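Local coordinates for protein butyrophilin subfamily 1 member A1 (Bos taurus, PDB 4HH8) that probably helps secrete milk-fat droplets and probably restrains T-cell proliferation, represented here by its two extracellular immunoglobulin domains, at residues P157-Q162 against C204-L209; K45-R50 against F112-N117; S103-Y108 against H124-A129; P58-S63 against G79-V84. The protein carries 1 engineered substitution. All blocks are in the same frame, centred on the assembly; numbering follows the deposited sequence.

Contact 1. Residues P157-Q162 against C204-L209; sequences PEPQVQ and CAIRNL. Engineered in segment 204-209: Ala205 (natural residue Cys).
Gln160 and Arg207 leave neighbouring strands in the same direction and run side by side, each with CG anti to its backbone N and an extended chain, so that the amide and guanidinium planes end 24° apart. OE1 of Gln160 lies 4.0 Å from CD of Arg207, a van der Waals approach, while NH1 of Arg207 is engaged in a salt bridge with Glu214. Leu209 crosses the Gln160 chain at about a right angle, bringing its CD2 to 3.7 Å from NE2 of Gln160. Gln162 extends the same face and lays OE1 against CB of Ala205, an engineered replacement for cysteine. The other face carries Val161 and Ile206, again alongside each other, with Val161 CG2 4.1 Å from Ile206 CD1. CG1 of Val161 turns instead to SG of Cys204, the sulfur that is disulfide-bonded to Cys150. This is the antiparallel pairing of strands C and F in the second immunoglobulin domain. Its backbone ladder has two hydrogen-bonded pairs, Gln160-Arg207 and Gln162-Ala205; the straightest bond runs from Gln160 N to Arg207 O, 3.0 Å long at 174°. Where the strands part, a water accepts from Leu209 N and donates to Glu158 O.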
loop_
_atom_site.group_PDB
_atom_site.type_symbol
_atom_site.label_atom_id
_atom_site.label_comp_id
_atom_site.label_asym_id
_atom_site.label_seq_id
_atom_site.Cartn_x
_atom_site.Cartn_y
_atom_site.Cartn_z
ATOM N N PRO A 157 2.925 2.305 3.981
ATOM C CA PRO A 157 4.315 1.976 4.293
ATOM C C PRO A 157 4.791 2.845 5.459
ATOM O O PRO A 157 3.969 3.240 6.303
ATOM C CB PRO A 157 5.061 2.277 2.952
ATOM C CG PRO A 157 4.211 3.535 2.350
ATOM C CD PRO A 157 2.785 3.131 2.744
ATOM N N GLU A 158 6.103 3.110 5.546
ATOM C CA GLU A 158 6.636 3.996 6.567
ATOM C C GLU A 158 5.833 5.309 6.565
ATOM O O GLU A 158 5.748 5.981 5.542
ATOM C CB GLU A 158 8.120 4.288 6.301
ATOM C CG GLU A 158 9.060 3.067 6.486
ATOM C CD GLU A 158 9.226 2.188 5.204
ATOM O OE1 GLU A 158 8.389 2.209 4.275
ATOM O OE2 GLU A 158 10.233 1.483 5.108
ATOM N N PRO A 159 5.248 5.670 7.704
ATOM C CA PRO A 159 4.463 6.901 7.830
ATOM C C PRO A 159 5.373 8.108 8.220
ATOM O O PRO A 159 6.478 7.925 8.747
ATOM C CB PRO A 159 3.504 6.551 8.981
ATOM C CG PRO A 159 4.432 5.716 9.893
ATOM C CD PRO A 159 5.221 4.873 8.960
ATOM N N GLN A 160 4.911 9.318 7.948
ATOM C CA GLN A 160 5.673 10.519 8.236
ATOM C C GLN A 160 5.141 11.092 9.525
ATOM O O GLN A 160 3.949 10.992 9.799
ATOM C CB GLN A 160 5.509 11.520 7.076
ATOM C CG GLN A 160 5.805 13.043 7.363
ATOM C CD GLN A 160 5.362 13.949 6.191
ATOM O OE1 GLN A 160 4.379 14.674 6.282
ATOM N NE2 GLN A 160 6.060 13.857 5.081
ATOM N N VAL A 161 6.041 11.651 10.326
ATOM C CA VAL A 161 5.714 12.298 11.574
ATOM C C VAL A 161 5.926 13.811 11.373
ATOM O O VAL A 161 6.920 14.202 10.817
ATOM C CB VAL A 161 6.650 11.823 12.688
ATOM C CG1 VAL A 161 6.311 12.493 14.000
ATOM C CG2 VAL A 161 6.614 10.246 12.863
ATOM N N GLN A 162 4.994 14.651 11.833
ATOM C CA GLN A 162 5.164 16.096 11.759
ATOM C C GLN A 162 4.767 16.680 13.113
ATOM O O GLN A 162 3.691 16.405 13.613
ATOM C CB GLN A 162 4.340 16.673 10.571
ATOM C CG GLN A 162 4.063 18.197 10.563
ATOM C CD GLN A 162 2.746 18.587 9.769
ATOM O OE1 GLN A 162 1.605 18.188 10.128
ATOM N NE2 GLN A 162 2.918 19.378 8.716
ATOM N N CYS A 204 1.163 16.387 17.114
ATOM C CA CYS A 204 1.937 15.394 16.416
ATOM C C CYS A 204 1.002 14.873 15.347
ATOM O O CYS A 204 -0.113 14.507 15.664
ATOM C CB CYS A 204 2.332 14.256 17.380
ATOM S SG CYS A 204 3.080 12.792 16.527
ATOM N N ALA A 205 1.431 14.851 14.087
ATOM C CA ALA A 205 0.620 14.293 13.031
ATOM C C ALA A 205 1.355 13.127 12.446
ATOM O O ALA A 205 2.556 13.218 12.202
ATOM C CB ALA A 205 0.320 15.331 11.925
ATOM N N ILE A 206 0.639 12.031 12.219
ATOM C CA ILE A 206 1.204 10.913 11.548
ATOM C C ILE A 206 0.510 10.828 10.198
ATOM O O ILE A 206 -0.708 10.733 10.145
ATOM C CB ILE A 206 0.940 9.547 12.313
ATOM C CG1 ILE A 206 1.316 9.620 13.813
ATOM C CG2 ILE A 206 1.648 8.440 11.645
ATOM C CD1 ILE A 206 2.776 9.879 14.108
ATOM N N ARG A 207 1.261 10.778 9.114
ATOM C CA ARG A 207 0.607 10.820 7.825
ATOM C C ARG A 207 1.006 9.670 6.949
ATOM O O ARG A 207 2.187 9.405 6.789
ATOM C CB ARG A 207 0.998 12.150 7.137
ATOM C CG ARG A 207 0.316 12.382 5.792
ATOM C CD ARG A 207 0.656 13.774 5.274
ATOM N NE ARG A 207 0.093 14.021 3.952
ATOM C CZ ARG A 207 -1.128 14.501 3.736
ATOM N NH1 ARG A 207 -1.946 14.764 4.762
ATOM N NH2 ARG A 207 -1.532 14.713 2.496
ATOM N N ASN A 208 0.028 9.015 6.344
ATOM C CA ASN A 208 0.296 8.089 5.259
ATOM C C ASN A 208 0.346 8.888 3.939
ATOM O O ASN A 208 -0.701 9.295 3.419
ATOM C CB ASN A 208 -0.787 7.023 5.237
ATOM C CG ASN A 208 -0.496 5.901 4.299
ATOM O OD1 ASN A 208 -0.169 6.138 3.155
ATOM N ND2 ASN A 208 -0.635 4.637 4.771
ATOM N N LEU A 209 1.555 9.075 3.400
ATOM C CA LEU A 209 1.816 9.888 2.185
ATOM C C LEU A 209 1.207 9.311 0.900
ATOM O O LEU A 209 0.826 10.041 0.007
ATOM C CB LEU A 209 3.316 10.054 1.979
ATOM C CG LEU A 209 3.989 10.736 3.169
ATOM C CD1 LEU A 209 5.467 10.843 2.890
ATOM C CD2 LEU A 209 3.384 12.095 3.296
HETATM O O HOH W 1 3.792 7.099 3.967
#

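Contact 2. Residues K45-R50 against F112-N117; sequences KGMELR and FRQDEN
Met47, a selenomethionine, has CG anti to its carbonyl carbon (chi1 -76°) and a chain that bends at chi3 (78°), a combination that sets SE at the edge of the Phe112 ring and turns the terminal methyl onto the opposite backbone. SE is 5.5 Å from the ring centroid, a Met-aromatic contact, and CE comes within 3.3 Å of Arg113 C. Leu49 and Phe112 likewise hold CG anti to the carbonyl carbon and cross obliquely. CD2 of Leu49 thereby sits over one face of the ring, 3.9 Å from its centroid, in a CH-pi contact. Leu49 and Phe112 lie on strands C and F of the V-set domain, with Met47 just before strand C, and Phe112 also packs on Cys36 and Leu38 of the facing sheet. An alanine here would take away the ring that Leu49 CD2 and Met47 SE share and would probably loosen the packing between the sheets. Glu48 and Arg113 form a hydrogen-bonded antiparallel pair, the bond from Arg113 N to Glu48 O being 2.7 Å. Their side chains lie side by side on the other face, Glu48 extended and Arg113 bent at chi3; with Glu48 OE1 4.5 Å from Arg113 NH1 and well out of the guanidinium plane, any attraction is probably electrostatic only. OE1 has a long, weak ion pair with Arg64, while OE2 takes two weak hydrogen bonds, from NE and NH2 of Arg50, within a salt bridge. From Gln114 to Asn117 the chain reverses in a type II' beta turn.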
loop_
_atom_site.group_PDB
_atom_site.type_symbol
_atom_site.label_atom_id
_atom_site.label_comp_id
_atom_site.label_asym_id
_atom_site.label_seq_id
_atom_site.Cartn_x
_atom_site.Cartn_y
_atom_site.Cartn_z
ATOM N N LYS A 45 -11.380 -13.542 -24.642
ATOM C CA LYS A 45 -11.976 -14.858 -24.236
ATOM C C LYS A 45 -11.198 -16.026 -24.802
ATOM O O LYS A 45 -10.994 -16.078 -26.007
ATOM C CB LYS A 45 -13.436 -15.012 -24.711
ATOM C CG LYS A 45 -14.434 -14.131 -23.970
ATOM C CD LYS A 45 -15.884 -14.549 -24.245
ATOM C CE LYS A 45 -16.821 -13.358 -24.085
ATOM N NZ LYS A 45 -18.081 -13.531 -24.879
ATOM N N GLY A 46 -10.748 -16.953 -23.953
ATOM C CA GLY A 46 -10.033 -18.159 -24.434
ATOM C C GLY A 46 -8.528 -18.035 -24.531
ATOM O O GLY A 46 -7.841 -18.997 -24.874
HETATM N N MSE A 47 -8.005 -16.847 -24.238
HETATM C CA MSE A 47 -6.574 -16.600 -24.287
HETATM C C MSE A 47 -5.934 -17.100 -23.008
HETATM O O MSE A 47 -6.603 -17.262 -22.011
HETATM C CB MSE A 47 -6.304 -15.099 -24.401
HETATM C CG MSE A 47 -6.566 -14.545 -25.772
HETATM SE SE MSE A 47 -5.792 -12.754 -25.939
HETATM C CE MSE A 47 -3.919 -13.121 -26.191
ATOM N N GLU A 48 -4.638 -17.323 -23.031
ATOM C CA GLU A 48 -3.938 -17.515 -21.788
ATOM C C GLU A 48 -3.714 -16.151 -21.156
ATOM O O GLU A 48 -3.060 -15.289 -21.754
ATOM C CB GLU A 48 -2.596 -18.247 -21.980
ATOM C CG GLU A 48 -1.745 -18.314 -20.689
ATOM C CD GLU A 48 -0.355 -18.927 -20.906
ATOM O OE1 GLU A 48 -0.257 -19.906 -21.666
ATOM O OE2 GLU A 48 0.641 -18.431 -20.312
ATOM N N LEU A 49 -4.277 -15.990 -19.960
ATOM C CA LEU A 49 -4.140 -14.805 -19.103
ATOM C C LEU A 49 -3.299 -15.182 -17.889
ATOM O O LEU A 49 -3.731 -16.019 -17.111
ATOM C CB LEU A 49 -5.517 -14.331 -18.623
ATOM C CG LEU A 49 -6.578 -14.131 -19.726
ATOM C CD1 LEU A 49 -7.940 -13.844 -19.151
ATOM C CD2 LEU A 49 -6.200 -13.053 -20.764
ATOM N N ARG A 50 -2.119 -14.590 -17.730
ATOM C CA ARG A 50 -1.230 -14.924 -16.618
ATOM C C ARG A 50 -0.811 -13.665 -15.868
ATOM O O ARG A 50 -0.264 -12.747 -16.473
ATOM C CB ARG A 50 0.032 -15.628 -17.127
ATOM C CG ARG A 50 0.998 -16.047 -16.017
ATOM C CD ARG A 50 2.361 -16.567 -16.544
ATOM N NE ARG A 50 2.164 -17.806 -17.290
ATOM C CZ ARG A 50 2.310 -19.039 -16.807
ATOM N NH1 ARG A 50 2.686 -19.251 -15.544
ATOM N NH2 ARG A 50 2.066 -20.075 -17.604
ATOM N N PHE A 112 -0.704 -11.978 -21.784
ATOM C CA PHE A 112 -1.801 -12.465 -22.626
ATOM C C PHE A 112 -1.181 -13.283 -23.751
ATOM O O PHE A 112 -0.318 -12.772 -24.439
ATOM C CB PHE A 112 -2.516 -11.305 -23.305
ATOM C CG PHE A 112 -3.410 -10.523 -22.418
ATOM C CD1 PHE A 112 -4.767 -10.462 -22.676
ATOM C CD2 PHE A 112 -2.904 -9.804 -21.348
ATOM C CE1 PHE A 112 -5.607 -9.707 -21.863
ATOM C CE2 PHE A 112 -3.741 -9.067 -20.522
ATOM C CZ PHE A 112 -5.077 -9.015 -20.772
ATOM N N ARG A 113 -1.637 -14.520 -23.960
ATOM C CA ARG A 113 -1.145 -15.343 -25.068
ATOM C C ARG A 113 -2.258 -16.006 -25.875
ATOM O O ARG A 113 -3.168 -16.608 -25.305
ATOM C CB ARG A 113 -0.167 -16.432 -24.594
ATOM C CG ARG A 113 -0.005 -17.607 -25.629
ATOM C CD ARG A 113 0.920 -18.735 -25.167
ATOM N NE ARG A 113 2.290 -18.245 -25.119
ATOM C CZ ARG A 113 3.357 -18.962 -24.770
ATOM N NH1 ARG A 113 3.247 -20.257 -24.425
ATOM N NH2 ARG A 113 4.552 -18.377 -24.761
ATOM N N GLN A 114 -2.164 -15.892 -27.200
ATOM C CA GLN A 114 -2.953 -16.703 -28.123
ATOM C C GLN A 114 -2.000 -17.435 -29.076
ATOM O O GLN A 114 -1.304 -16.811 -29.879
ATOM C CB GLN A 114 -3.968 -15.854 -28.885
ATOM C CG GLN A 114 -5.211 -16.626 -29.315
ATOM C CD GLN A 114 -6.245 -15.719 -29.992
ATOM O OE1 GLN A 114 -5.946 -15.034 -30.989
ATOM N NE2 GLN A 114 -7.464 -15.701 -29.446
ATOM N N ASP A 115 -1.976 -18.765 -28.953
ATOM C CA ASP A 115 -0.983 -19.646 -29.594
ATOM C C ASP A 115 0.458 -19.146 -29.492
ATOM O O ASP A 115 1.090 -19.260 -28.434
ATOM C CB ASP A 115 -1.334 -19.922 -31.054
ATOM C CG ASP A 115 -2.722 -20.474 -31.222
ATOM O OD1 ASP A 115 -3.087 -21.454 -30.521
ATOM O OD2 ASP A 115 -3.450 -19.937 -32.082
ATOM N N GLU A 116 0.957 -18.593 -30.599
ATOM C CA GLU A 116 2.354 -18.148 -30.739
ATOM C C GLU A 116 2.554 -16.654 -30.445
ATOM O O GLU A 116 3.692 -16.181 -30.278
ATOM C CB GLU A 116 2.855 -18.465 -32.164
ATOM C CG GLU A 116 1.763 -18.268 -33.248
ATOM C CD GLU A 116 2.299 -18.114 -34.679
ATOM O OE1 GLU A 116 3.519 -18.318 -34.924
ATOM O OE2 GLU A 116 1.476 -17.781 -35.569
ATOM N N ASN A 117 1.453 -15.909 -30.423
ATOM C CA ASN A 117 1.488 -14.473 -30.158
ATOM C C ASN A 117 1.273 -14.184 -28.668
ATOM O O ASN A 117 0.247 -14.549 -28.087
ATOM C CB ASN A 117 0.412 -13.745 -30.968
ATOM C CG ASN A 117 0.414 -14.114 -32.462
ATOM O OD1 ASN A 117 1.441 -14.078 -33.127
ATOM N ND2 ASN A 117 -0.757 -14.426 -32.988
#

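Contact 3. Residues S103-Y108 against H124-A129; sequences SDDGEY and HLKVAA
Asp104, Gly106 and Tyr108 spell the D-x-G-x-Y signature at the start of strand F in V-type immunoglobulin domains, and they form its tyrosine corner here, with strand G alongside. Three hydrogen bonds join the segments. Two are backbone bonds of the Gly106-Leu125 pair: Gly106 N to Leu125 O, and Leu125 N to Gly106 O at 2.9 Å, the latter nearly along the C=O axis. The third uses a side chain: Asp105, with CG anti to the backbone N, extends OD1 to Val127 N at 2.8 Å and 177°, prolonging the ladder beyond the paired strand residues. The donor meets that oxygen from above the carboxylate plane, 28° out of it. Gly106 has backbone angles at which a CB would collide with the carbonyl O of Asp105.

Van der Waals contacts line the buried side. Leu125 and Tyr108 point the same way, Leu125 CB lying 3.7 Å from Tyr108 CE2, while CD2 of Leu125 reaches to 3.5 Å from Asp104 O. CG2 of Val127 rests on the backbone of Asp105, 3.7 Å from its N. A separate, looser approach is made on the other face, where Glu107 and His124 run side by side, CG of Glu107 4.1 Å from CE1 of His124.

Charge enters through Asp104, whose OD2 makes a salt bridge to Arg80 and also accepts from Lys101 N. The corner itself is closed within the 103-108 segment, where Tyr108 OH donates to a lone pair of Asp104 O, in the carbonyl plane, at 2.6 Å.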
loop_
_atom_site.group_PDB
_atom_site.type_symbol
_atom_site.label_atom_id
_atom_site.label_comp_id
_atom_site.label_asym_id
_atom_site.label_seq_id
_atom_site.Cartn_x
_atom_site.Cartn_y
_atom_site.Cartn_z
ATOM N N SER A 103 2.767 -7.613 2.107
ATOM C CA SER A 103 3.598 -8.428 1.196
ATOM C C SER A 103 3.117 -8.463 -0.268
ATOM O O SER A 103 3.898 -8.806 -1.166
ATOM C CB SER A 103 3.671 -9.867 1.716
ATOM O OG SER A 103 2.346 -10.332 1.955
ATOM N N ASP A 104 1.846 -8.112 -0.514
ATOM C CA ASP A 104 1.308 -8.010 -1.873
ATOM C C ASP A 104 1.783 -6.770 -2.636
ATOM O O ASP A 104 1.626 -6.691 -3.871
ATOM C CB ASP A 104 -0.215 -8.001 -1.832
ATOM C CG ASP A 104 -0.777 -9.306 -1.338
ATOM O OD1 ASP A 104 -0.171 -10.358 -1.663
ATOM O OD2 ASP A 104 -1.819 -9.284 -0.661
ATOM N N ASP A 105 2.349 -5.798 -1.914
ATOM C CA ASP A 105 2.905 -4.579 -2.536
ATOM C C ASP A 105 4.017 -4.914 -3.520
ATOM O O ASP A 105 4.872 -5.747 -3.224
ATOM C CB ASP A 105 3.497 -3.693 -1.443
ATOM C CG ASP A 105 3.795 -2.294 -1.924
ATOM O OD1 ASP A 105 2.998 -1.385 -1.634
ATOM O OD2 ASP A 105 4.817 -2.096 -2.594
ATOM N N GLY A 106 3.996 -4.274 -4.687
ATOM C CA GLY A 106 5.063 -4.444 -5.664
ATOM C C GLY A 106 4.592 -4.476 -7.105
ATOM O O GLY A 106 3.455 -4.120 -7.428
ATOM N N GLU A 107 5.478 -4.947 -7.962
ATOM C CA GLU A 107 5.284 -4.956 -9.413
ATOM C C GLU A 107 4.670 -6.281 -9.828
ATOM O O GLU A 107 5.118 -7.357 -9.401
ATOM C CB GLU A 107 6.652 -4.796 -10.101
ATOM C CG GLU A 107 6.583 -4.706 -11.627
ATOM C CD GLU A 107 7.971 -4.801 -12.302
ATOM O OE1 GLU A 107 8.573 -3.719 -12.541
ATOM O OE2 GLU A 107 8.457 -5.952 -12.563
ATOM N N TYR A 108 3.663 -6.214 -10.679
ATOM C CA TYR A 108 3.077 -7.421 -11.250
ATOM C C TYR A 108 3.214 -7.309 -12.740
ATOM O O TYR A 108 3.285 -6.196 -13.273
ATOM C CB TYR A 108 1.591 -7.521 -10.890
ATOM C CG TYR A 108 1.351 -7.808 -9.443
ATOM C CD1 TYR A 108 0.942 -9.093 -9.023
ATOM C CD2 TYR A 108 1.554 -6.824 -8.469
ATOM C CE1 TYR A 108 0.712 -9.373 -7.678
ATOM C CE2 TYR A 108 1.352 -7.098 -7.102
ATOM C CZ TYR A 108 0.915 -8.362 -6.720
ATOM O OH TYR A 108 0.702 -8.649 -5.390
ATOM N N HIS A 124 1.441 -1.901 -11.092
ATOM C CA HIS A 124 2.067 -1.697 -9.808
ATOM C C HIS A 124 0.946 -1.717 -8.823
ATOM O O HIS A 124 -0.015 -0.998 -9.000
ATOM C CB HIS A 124 2.837 -0.367 -9.733
ATOM C CG HIS A 124 3.987 -0.279 -10.692
ATOM N ND1 HIS A 124 5.198 -0.914 -10.473
ATOM C CD2 HIS A 124 4.111 0.369 -11.880
ATOM C CE1 HIS A 124 6.020 -0.651 -11.477
ATOM N NE2 HIS A 124 5.382 0.120 -12.349
ATOM N N LEU A 125 1.031 -2.604 -7.831
ATOM C CA LEU A 125 0.140 -2.532 -6.680
ATOM C C LEU A 125 0.807 -1.748 -5.558
ATOM O O LEU A 125 1.922 -2.040 -5.167
ATOM C CB LEU A 125 -0.223 -3.932 -6.191
ATOM C CG LEU A 125 -1.226 -3.885 -5.039
ATOM C CD1 LEU A 125 -2.500 -3.151 -5.456
ATOM C CD2 LEU A 125 -1.522 -5.279 -4.549
ATOM N N LYS A 126 0.142 -0.722 -5.058
ATOM C CA LYS A 126 0.659 0.023 -3.909
ATOM C C LYS A 126 -0.255 -0.206 -2.746
ATOM O O LYS A 126 -1.374 0.224 -2.801
ATOM C CB LYS A 126 0.691 1.537 -4.187
ATOM C CG LYS A 126 1.793 2.005 -5.146
ATOM C CD LYS A 126 3.137 1.951 -4.509
ATOM C CE LYS A 126 4.110 2.756 -5.299
ATOM N NZ LYS A 126 5.383 2.661 -4.581
ATOM N N VAL A 127 0.243 -0.811 -1.670
ATOM C CA VAL A 127 -0.596 -1.140 -0.534
ATOM C C VAL A 127 -0.405 -0.100 0.550
ATOM O O VAL A 127 0.705 0.403 0.724
ATOM C CB VAL A 127 -0.312 -2.558 0.051
ATOM C CG1 VAL A 127 -1.210 -2.786 1.235
ATOM C CG2 VAL A 127 -0.472 -3.652 -1.041
ATOM N N ALA A 128 -1.478 0.207 1.263
ATOM C CA ALA A 128 -1.445 1.187 2.315
ATOM C C ALA A 128 -2.269 0.723 3.522
ATOM O O ALA A 128 -3.259 0.015 3.379
ATOM C CB ALA A 128 -1.976 2.523 1.808
ATOM N N ALA A 129 -1.828 1.086 4.714
ATOM C CA ALA A 129 -2.666 0.915 5.887
ATOM C C ALA A 129 -2.551 2.172 6.657
ATOM O O ALA A 129 -1.474 2.765 6.748
ATOM C CB ALA A 129 -2.209 -0.242 6.728
#

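Contact 4. Residues P58-S63 against G79-V84; sequences PAVFLS and GRVSLV. Unlike the reference sequence in segment 58-63: Leu62 (reference Val).
Two consecutive residues, Val60 and Phe61, both face Trp51 of the neighbouring strand 48-52, a classic beta bulge at the start of strand C', and both also touch strand D of the V-set domain. The two segments are not sheet neighbours: the axes of strands 61-63 and 81-84 pass 7.7 Å apart at an angle of 52°, so the two sheets meet here, at this margin of the sandwich, through side chains packed on each other and on backbone atoms. Phe61, with CG anti to the backbone N (chi1 176°), sends its ring out to strand 81-84. CG2 of Val81, which takes the crowded position between its own backbone N and carbonyl carbon, meets the ring edge near its plane, 3.8 Å from CD1 of Phe61. Further along, Leu83 crosses the Phe61 side chain at about a right angle and puts CB 3.7 Å from CZ. Val81 also reaches the bulge itself: its CG2 lies 3.5 Å from Val60 O, and its CG1 is 4.1 Å from Val60 CG1. An alanine at Phe61 would probably loosen the packing of strand D on C', since Val81, Leu83 and Val95 of strand 92-97 would all lose the ring they touch. With dispersion and shape as the binding forces, and the backbone of Phe61 hydrogen-bonded to that of Trp51 within its own sheet, the relative position of these strands depends on close fit more than on directional bonds.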
loop_
_atom_site.group_PDB
_atom_site.type_symbol
_atom_site.label_atom_id
_atom_site.label_comp_id
_atom_site.label_asym_id
_atom_site.label_seq_id
_atom_site.Cartn_x
_atom_site.Cartn_y
_atom_site.Cartn_z
ATOM N N PRO A 58 5.625 -20.433 -10.528
ATOM C CA PRO A 58 4.165 -20.358 -10.395
ATOM C C PRO A 58 3.679 -18.907 -10.391
ATOM O O PRO A 58 4.425 -18.001 -10.000
ATOM C CB PRO A 58 3.884 -21.033 -9.057
ATOM C CG PRO A 58 5.221 -21.394 -8.455
ATOM C CD PRO A 58 6.284 -20.741 -9.245
ATOM N N ALA A 59 2.443 -18.713 -10.866
ATOM C CA ALA A 59 1.898 -17.401 -11.164
ATOM C C ALA A 59 0.997 -16.953 -10.029
ATOM O O ALA A 59 0.627 -17.751 -9.178
ATOM C CB ALA A 59 1.112 -17.441 -12.473
ATOM N N VAL A 60 0.693 -15.655 -10.004
ATOM C CA VAL A 60 -0.324 -15.109 -9.118
ATOM C C VAL A 60 -1.702 -15.642 -9.547
ATOM O O VAL A 60 -2.527 -16.016 -8.706
ATOM C CB VAL A 60 -0.291 -13.545 -9.169
ATOM C CG1 VAL A 60 -1.486 -12.924 -8.427
ATOM C CG2 VAL A 60 0.994 -13.053 -8.600
ATOM N N PHE A 61 -1.948 -15.638 -10.858
ATOM C CA PHE A 61 -3.222 -16.057 -11.432
ATOM C C PHE A 61 -2.977 -16.569 -12.860
ATOM O O PHE A 61 -2.172 -16.001 -13.633
ATOM C CB PHE A 61 -4.288 -14.951 -11.407
ATOM C CG PHE A 61 -5.569 -15.357 -12.086
ATOM C CD1 PHE A 61 -6.561 -16.036 -11.387
ATOM C CD2 PHE A 61 -5.744 -15.147 -13.438
ATOM C CE1 PHE A 61 -7.723 -16.463 -12.032
ATOM C CE2 PHE A 61 -6.893 -15.596 -14.084
ATOM C CZ PHE A 61 -7.887 -16.249 -13.382
ATOM N N LEU A 62 -3.606 -17.695 -13.173
ATOM C CA LEU A 62 -3.468 -18.293 -14.488
ATOM C C LEU A 62 -4.807 -18.841 -14.987
ATOM O O LEU A 62 -5.457 -19.660 -14.320
ATOM C CB LEU A 62 -2.358 -19.349 -14.523
ATOM C CG LEU A 62 -2.071 -19.946 -15.903
ATOM C CD1 LEU A 62 -1.731 -18.876 -16.964
ATOM C CD2 LEU A 62 -0.980 -21.071 -15.876
ATOM N N SER A 63 -5.249 -18.318 -16.124
ATOM C CA SER A 63 -6.374 -18.895 -16.854
ATOM C C SER A 63 -5.856 -19.419 -18.179
ATOM O O SER A 63 -5.086 -18.727 -18.856
ATOM C CB SER A 63 -7.422 -17.842 -17.129
ATOM O OG SER A 63 -8.590 -18.439 -17.638
ATOM N N GLY A 79 -6.902 -19.397 -3.999
ATOM C CA GLY A 79 -8.071 -19.199 -3.156
ATOM C C GLY A 79 -8.360 -17.742 -2.780
ATOM O O GLY A 79 -9.387 -17.470 -2.164
ATOM N N ARG A 80 -7.478 -16.804 -3.149
ATOM C CA ARG A 80 -7.769 -15.368 -2.930
ATOM C C ARG A 80 -7.698 -14.552 -4.234
ATOM O O ARG A 80 -7.790 -13.330 -4.206
ATOM C CB ARG A 80 -6.856 -14.783 -1.827
ATOM C CG ARG A 80 -5.367 -15.100 -1.975
ATOM C CD ARG A 80 -4.500 -14.752 -0.713
ATOM N NE ARG A 80 -4.541 -13.330 -0.442
ATOM C CZ ARG A 80 -3.539 -12.469 -0.599
ATOM N NH1 ARG A 80 -2.303 -12.853 -0.941
ATOM N NH2 ARG A 80 -3.786 -11.199 -0.337
ATOM N N VAL A 81 -7.539 -15.238 -5.367
ATOM C CA VAL A 81 -7.460 -14.589 -6.685
ATOM C C VAL A 81 -8.584 -15.050 -7.604
ATOM O O VAL A 81 -9.034 -16.194 -7.523
ATOM C CB VAL A 81 -6.107 -14.841 -7.407
ATOM C CG1 VAL A 81 -4.952 -14.253 -6.620
ATOM C CG2 VAL A 81 -5.874 -16.341 -7.647
ATOM N N SER A 82 -9.039 -14.150 -8.471
ATOM C CA SER A 82 -10.102 -14.435 -9.436
ATOM C C SER A 82 -10.064 -13.430 -10.568
ATOM O O SER A 82 -9.612 -12.311 -10.396
ATOM C CB SER A 82 -11.508 -14.462 -8.786
ATOM O OG SER A 82 -11.885 -13.194 -8.268
ATOM N N LEU A 83 -10.591 -13.839 -11.716
ATOM C CA LEU A 83 -10.555 -13.056 -12.919
ATOM C C LEU A 83 -11.755 -12.165 -12.902
ATOM O O LEU A 83 -12.865 -12.637 -12.664
ATOM C CB LEU A 83 -10.652 -13.985 -14.132
ATOM C CG LEU A 83 -10.456 -13.349 -15.504
ATOM C CD1 LEU A 83 -9.095 -12.643 -15.592
ATOM C CD2 LEU A 83 -10.629 -14.427 -16.555
ATOM N N VAL A 84 -11.529 -10.873 -13.113
ATOM C CA VAL A 84 -12.615 -9.940 -13.418
ATOM C C VAL A 84 -12.736 -9.868 -14.955
ATOM O O VAL A 84 -11.754 -9.601 -15.662
ATOM C CB VAL A 84 -12.380 -8.558 -12.809
ATOM C CG1 VAL A 84 -13.563 -7.596 -13.154
ATOM C CG2 VAL A 84 -12.186 -8.671 -11.297
#

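Overall arrangement
Contacts 2, 3 and 4 lie in the N-terminal V-set domain and contact 1 in the second immunoglobulin domain. Strand 106-114 links contacts 2 and 3, whose centres are about 25 Å apart, by pairing with strand 48-52 in one and strand 117-128 in the other. Contact 4 falls, in sequence, between the two segments of contact 2; its centre is about 15 Å away, and a probable hydrogen bond between Leu49 O and Ser63 N joins the adjacent strands. Tyr108 of contact 3 packs on Val60 of contact 4. These three hold the V-set sandwich together. Contact 1, last along the chain and about 43 Å from contact 2 between centres, meets contact 3 at the junction of the two extracellular domains, where Asn208 ND2 probably hydrogen-bonds Ala129 O.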